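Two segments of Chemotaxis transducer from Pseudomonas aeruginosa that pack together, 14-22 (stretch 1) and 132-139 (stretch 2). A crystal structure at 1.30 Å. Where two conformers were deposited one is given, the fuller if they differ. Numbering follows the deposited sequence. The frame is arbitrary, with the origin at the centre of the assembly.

Stretch 1 14-22: MSISPETIN
Stretch 2 132-139: LMSARADS

The apolar centre of this contact is built around Ala137, which gives up 71 Å² to the other stretch, the largest share of any residue here. Ala137 CB lies 3.5 Å from Ile16 CG1, van der Waals contact between two buried residues. Ile16 (chi1 66°, p; chi2 177°, t) points its CA-to-CB bond sideways, but the end of the side chain comes nearer to stretch 2, with CG1 the atom closest to Ala137 CB. One turn earlier in the second helix, Met133 points toward stretch 1 and covers two neighbours: Met133 CB stands 3.8 Å from Ile21 CD1, and Met133 CE reaches 3.6 Å from Thr20 CG2. Met133 is m, t, p (-70°, 172°, 66°) and Ile21 m, m (-61°, -61°). Ile21 CD1 also lies 3.9 Å from Ser134 OG, which is hydrogen-bonded to a residue just outside the stretches.

The backbone frame consists of helix 18-22, which continues later in the chain, and helix 132-137, which begins earlier. Their N-to-C directions make an angle of 163°, nearly antiparallel, and the axes approach to 10.6 Å. The register agrees with this direction: as stretch 1 runs from Met14 to Ile21, the nearest partner goes back from Asp138 to Ser134, with Met14 CA 5.0 Å from Asp138 CA and Ile21 CA 7.2 Å from Ser134 CA. Stretch 1 enters its helix through an extended Ile16 (phi/psi -102/161) and Ser17 (-68/149). Ser17 is the N-cap; Ser17 OG accepts from Thr20 N at 3.1 Å and from Thr20 OG1 at 2.7 Å. Thr20 adopts chi1 -56° (m), leaving CG2 for Met133.

Toward the polar edge, the Ala137 carbonyl gathers several donors. Ser15 N donates to Ala137 O at 3.3 Å with an angle of 153°, a weak hydrogen bond, and Met14 CA makes a CA-H...O contact with Ala137 O, also 3.3 Å (162° at H). A water adds a bridge, accepting from Met14 N at 2.6 Å and donating to Ala137 O at 3.2 Å. The carbonyl lies at the end of the helix, and Asp138 (-95/150) is the first residue to leave helical geometry.

At the periphery, Met14 (chi1 -71°, m; chi2 -178°, t; chi3 70°, p) brings Met14 CG within 3.5 Å of Asp138 OD1, although its high B values and second conformer limit the weight of that distance. Ser15 (chi1 48°, p) places Ser15 OG 3.5 Å from Arg136 NH1, oblique to the guanidinium, a polar proximity between exposed residues. In total the two stretches bury 383 Å².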

ATOM      1  N   MET A  14      22.254  -3.021   7.824  0.67 73.60           N
ATOM      2  CA  MET A  14      21.643  -3.517   6.553  0.67 73.85           C
ATOM      3  C   MET A  14      22.684  -3.675   5.445  0.67 65.49           C
ATOM      4  O   MET A  14      23.509  -2.787   5.224  0.67 72.31           O
ATOM      5  CB  MET A  14      20.527  -2.582   6.081  0.67 78.53           C
ATOM      6  CG  MET A  14      19.271  -2.620   6.935  0.67 83.69           C
ATOM      7  SD  MET A  14      17.960  -1.542   6.315  0.67 92.26           S
ATOM      8  CE  MET A  14      17.468  -2.390   4.817  0.67 91.81           C
ATOM      9  N   SER A  15      22.636  -4.810   4.754  1.00 52.78           N
ATOM     10  CA  SER A  15      23.546  -5.089   3.622  1.00 59.99           C
ATOM     11  C   SER A  15      22.992  -4.549   2.290  1.00 53.27           C
ATOM     12  O   SER A  15      23.745  -4.268   1.361  1.00 60.66           O
ATOM     13  CB  SER A  15      23.847  -6.587   3.532  1.00 61.39           C
ATOM     14  OG  SER A  15      22.666  -7.350   3.609  1.00 56.93           O
ATOM     15  N   ILE A  16      21.681  -4.379   2.215  1.00 48.59           N
ATOM     16  CA  ILE A  16      21.063  -3.740   1.050  1.00 42.99           C
ATOM     17  C   ILE A  16      20.710  -2.299   1.401  1.00 34.80           C
ATOM     18  O   ILE A  16      20.579  -1.953   2.577  1.00 38.71           O
ATOM     19  CB  ILE A  16      19.813  -4.510   0.587  1.00 40.94           C
ATOM     20  CG1 ILE A  16      18.700  -4.439   1.647  1.00 35.98           C
ATOM     21  CG2 ILE A  16      20.196  -5.948   0.279  1.00 45.26           C
ATOM     22  CD1 ILE A  16      17.412  -5.110   1.261  1.00 38.44           C
ATOM     23  N   SER A  17      20.500  -1.467   0.383  1.00 31.37           N
ATOM     24  CA  SER A  17      20.127  -0.090   0.617  1.00 29.43           C
ATOM     25  C   SER A  17      18.727  -0.006   1.202  1.00 28.53           C
ATOM     26  O   SER A  17      17.872  -0.836   0.865  1.00 27.79           O
ATOM     27  CB  SER A  17      20.143   0.691  -0.691  1.00 27.24           C
ATOM     28  OG  SER A  17      19.137   0.204  -1.545  1.00 27.26           O
ATOM     29  N   PRO A  18      18.474   1.019   2.027  1.00 29.29           N
ATOM     30  CA  PRO A  18      17.110   1.229   2.502  1.00 30.10           C
ATOM     31  C   PRO A  18      16.128   1.380   1.355  1.00 27.55           C
ATOM     32  O   PRO A  18      14.978   0.958   1.489  1.00 27.29           O
ATOM     33  CB  PRO A  18      17.211   2.533   3.300  1.00 33.71           C
ATOM     34  CG  PRO A  18      18.624   2.584   3.750  1.00 36.57           C
ATOM     35  CD  PRO A  18      19.443   1.931   2.662  1.00 33.05           C
ATOM     36  N   GLU A  19      16.561   1.996   0.250  1.00 25.31           N
ATOM     37  CA  GLU A  19      15.674   2.185  -0.885  1.00 22.65           C
ATOM     38  C   GLU A  19      15.204   0.839  -1.462  1.00 20.77           C
ATOM     39  O   GLU A  19      14.089   0.736  -1.965  1.00 20.05           O
ATOM     40  CB  GLU A  19      16.337   3.056  -1.939  1.00 25.36           C
ATOM     41  CG  GLU A  19      15.587   3.165  -3.257  1.00 24.57           C
ATOM     42  CD  GLU A  19      14.257   3.855  -3.226  1.00 26.87           C
ATOM     43  OE1 GLU A  19      13.685   4.138  -2.171  1.00 28.47           O
ATOM     44  OE2 GLU A  19      13.754   4.095  -4.352  1.00 30.96           O
ATOM     45  N   THR A  20      16.042  -0.204  -1.382  1.00 20.19           N
ATOM     46  CA  THR A  20      15.618  -1.525  -1.867  1.00 19.82           C
ATOM     47  C   THR A  20      14.371  -2.007  -1.098  1.00 19.67           C
ATOM     48  O   THR A  20      13.391  -2.479  -1.681  1.00 19.77           O
ATOM     49  CB  THR A  20      16.753  -2.558  -1.749  1.00 21.15           C
ATOM     50  OG1 THR A  20      17.906  -2.070  -2.445  1.00 21.47           O
ATOM     51  CG2 THR A  20      16.366  -3.894  -2.288  1.00 23.11           C
ATOM     52  N   ILE A  21      14.426  -1.871   0.225  0.65 18.82           N
ATOM     53  CA  ILE A  21      13.317  -2.273   1.083  0.65 20.17           C
ATOM     54  C   ILE A  21      12.100  -1.343   0.881  0.65 18.97           C
ATOM     55  O   ILE A  21      10.957  -1.788   0.891  0.65 19.22           O
ATOM     56  CB  ILE A  21      13.748  -2.366   2.565  0.65 22.20           C
ATOM     57  CG1 ILE A  21      14.857  -3.403   2.759  0.65 23.82           C
ATOM     58  CG2 ILE A  21      12.561  -2.674   3.469  0.65 23.88           C
ATOM     59  CD1 ILE A  21      14.480  -4.810   2.372  0.65 27.35           C
ATOM     60  N   ASN A  22      12.359  -0.056   0.685  1.00 18.22           N
ATOM     61  CA  ASN A  22      11.291   0.896   0.391  1.00 18.00           C
ATOM     62  C   ASN A  22      10.517   0.527  -0.867  1.00 16.79           C
ATOM     63  O   ASN A  22       9.281   0.517  -0.875  1.00 17.67           O
ATOM     64  CB  ASN A  22      11.827   2.316   0.271  1.00 19.84           C
ATOM     65  CG  ASN A  22      10.737   3.328   0.056  1.00 19.66           C
ATOM     66  OD1 ASN A  22       9.742   3.316   0.779  1.00 19.74           O
ATOM     67  ND2 ASN A  22      10.877   4.169  -0.955  1.00 24.34           N
ATOM     68  N   LEU A 132      11.075 -11.658   3.649  1.00 20.86           N
ATOM     69  CA  LEU A 132      12.281 -12.425   3.294  1.00 22.26           C
ATOM     70  C   LEU A 132      13.467 -11.502   3.026  1.00 21.55           C
ATOM     71  O   LEU A 132      14.618 -11.798   3.403  1.00 25.14           O
ATOM     72  CB  LEU A 132      12.016 -13.288   2.065  1.00 23.81           C
ATOM     73  CG  LEU A 132      11.045 -14.443   2.262  1.00 26.59           C
ATOM     74  CD1 LEU A 132      10.740 -15.039   0.893  1.00 27.33           C
ATOM     75  CD2 LEU A 132      11.604 -15.513   3.171  1.00 32.58           C
ATOM     76  N   MET A 133      13.201 -10.404   2.333  1.00 20.19           N
ATOM     77  CA  MET A 133      14.261  -9.417   2.040  1.00 20.63           C
ATOM     78  C   MET A 133      14.830  -8.826   3.312  1.00 20.92           C
ATOM     79  O   MET A 133      16.050  -8.747   3.465  1.00 23.77           O
ATOM     80  CB  MET A 133      13.752  -8.324   1.119  1.00 19.96           C
ATOM     81  CG  MET A 133      13.485  -8.818  -0.295  1.00 19.73           C
ATOM     82  SD  MET A 133      12.650  -7.577  -1.318  1.00 20.67           S
ATOM     83  CE  MET A 133      13.908  -6.322  -1.438  1.00 21.23           C
ATOM     84  N   SER A 134      13.947  -8.475   4.244  1.00 21.59           N
ATOM     85  CA  SER A 134      14.389  -7.882   5.494  1.00 24.46           C
ATOM     86  C   SER A 134      15.153  -8.878   6.348  1.00 25.48           C
ATOM     87  O   SER A 134      16.127  -8.528   6.985  1.00 28.61           O
ATOM     88  CB  SER A 134      13.197  -7.332   6.267  1.00 25.93           C
ATOM     89  OG  SER A 134      12.716  -6.224   5.587  1.00 29.81           O
ATOM     90  N   ALA A 135      14.716 -10.129   6.345  1.00 24.90           N
ATOM     91  CA  ALA A 135      15.406 -11.152   7.123  1.00 28.62           C
ATOM     92  C   ALA A 135      16.873 -11.284   6.680  1.00 32.70           C
ATOM     93  O   ALA A 135      17.721 -11.412   7.450  1.00 42.75           O
ATOM     94  CB  ALA A 135      14.701 -12.492   7.006  1.00 30.07           C
ATOM     95  N   ARG A 136      16.996 -11.243   5.320  1.00 32.74           N
ATOM     96  CA  ARG A 136      18.367 -11.413   4.776  0.50 31.30           C
ATOM     97  C   ARG A 136      19.189 -10.155   5.014  1.00 31.60           C
ATOM     98  O   ARG A 136      20.366 -10.237   5.334  1.00 34.14           O
ATOM     99  CB  ARG A 136      18.291 -11.692   3.269  0.50 30.14           C
ATOM    100  CG  ARG A 136      19.614 -11.779   2.525  0.50 33.21           C
ATOM    101  CD  ARG A 136      20.685 -12.602   3.210  0.50 34.31           C
ATOM    102  NE  ARG A 136      21.827 -12.714   2.318  0.50 36.90           N
ATOM    103  CZ  ARG A 136      22.811 -11.833   2.269  0.50 37.95           C
ATOM    104  NH1 ARG A 136      22.822 -10.821   3.121  0.50 36.08           N
ATOM    105  NH2 ARG A 136      23.800 -11.999   1.405  0.50 43.45           N
ATOM    106  N   ALA A 137      18.567  -8.993   4.853  1.00 31.76           N
ATOM    107  CA  ALA A 137      19.277  -7.723   4.946  1.00 34.46           C
ATOM    108  C   ALA A 137      19.644  -7.325   6.376  1.00 33.60           C
ATOM    109  O   ALA A 137      20.661  -6.719   6.594  1.00 38.14           O
ATOM    110  CB  ALA A 137      18.436  -6.630   4.304  1.00 35.73           C
ATOM    111  N   ASP A 138      18.800  -7.670   7.340  1.00 33.06           N
ATOM    112  CA  ASP A 138      18.883  -7.096   8.694  1.00 37.24           C
ATOM    113  C   ASP A 138      19.668  -7.929   9.673  1.00 37.02           C
ATOM    114  O   ASP A 138      19.676  -9.149   9.593  1.00 34.92           O
ATOM    115  CB  ASP A 138      17.486  -6.914   9.279  1.00 37.67           C
ATOM    116  CG  ASP A 138      16.608  -6.010   8.440  1.00 42.74           C
ATOM    117  OD1 ASP A 138      17.125  -5.325   7.534  1.00 48.54           O
ATOM    118  OD2 ASP A 138      15.386  -5.989   8.695  1.00 44.91           O
ATOM    119  N   SER A 139      20.276  -7.249  10.636  1.00 43.09           N
ATOM    120  CA  SER A 139      21.003  -7.903  11.730  1.00 48.19           C
ATOM    121  C   SER A 139      20.049  -8.315  12.850  1.00 54.85           C
ATOM    122  O   SER A 139      20.496  -8.729  13.930  1.00 59.73           O
ATOM    123  CB  SER A 139      22.061  -6.953  12.296  1.00 55.88           C
ATOM    124  OG  SER A 139      21.448  -5.738  12.700  1.00 58.26           O
TER
HETATM  125  O   HOH W   1      21.857  -5.210   9.112  1.00 73.79           O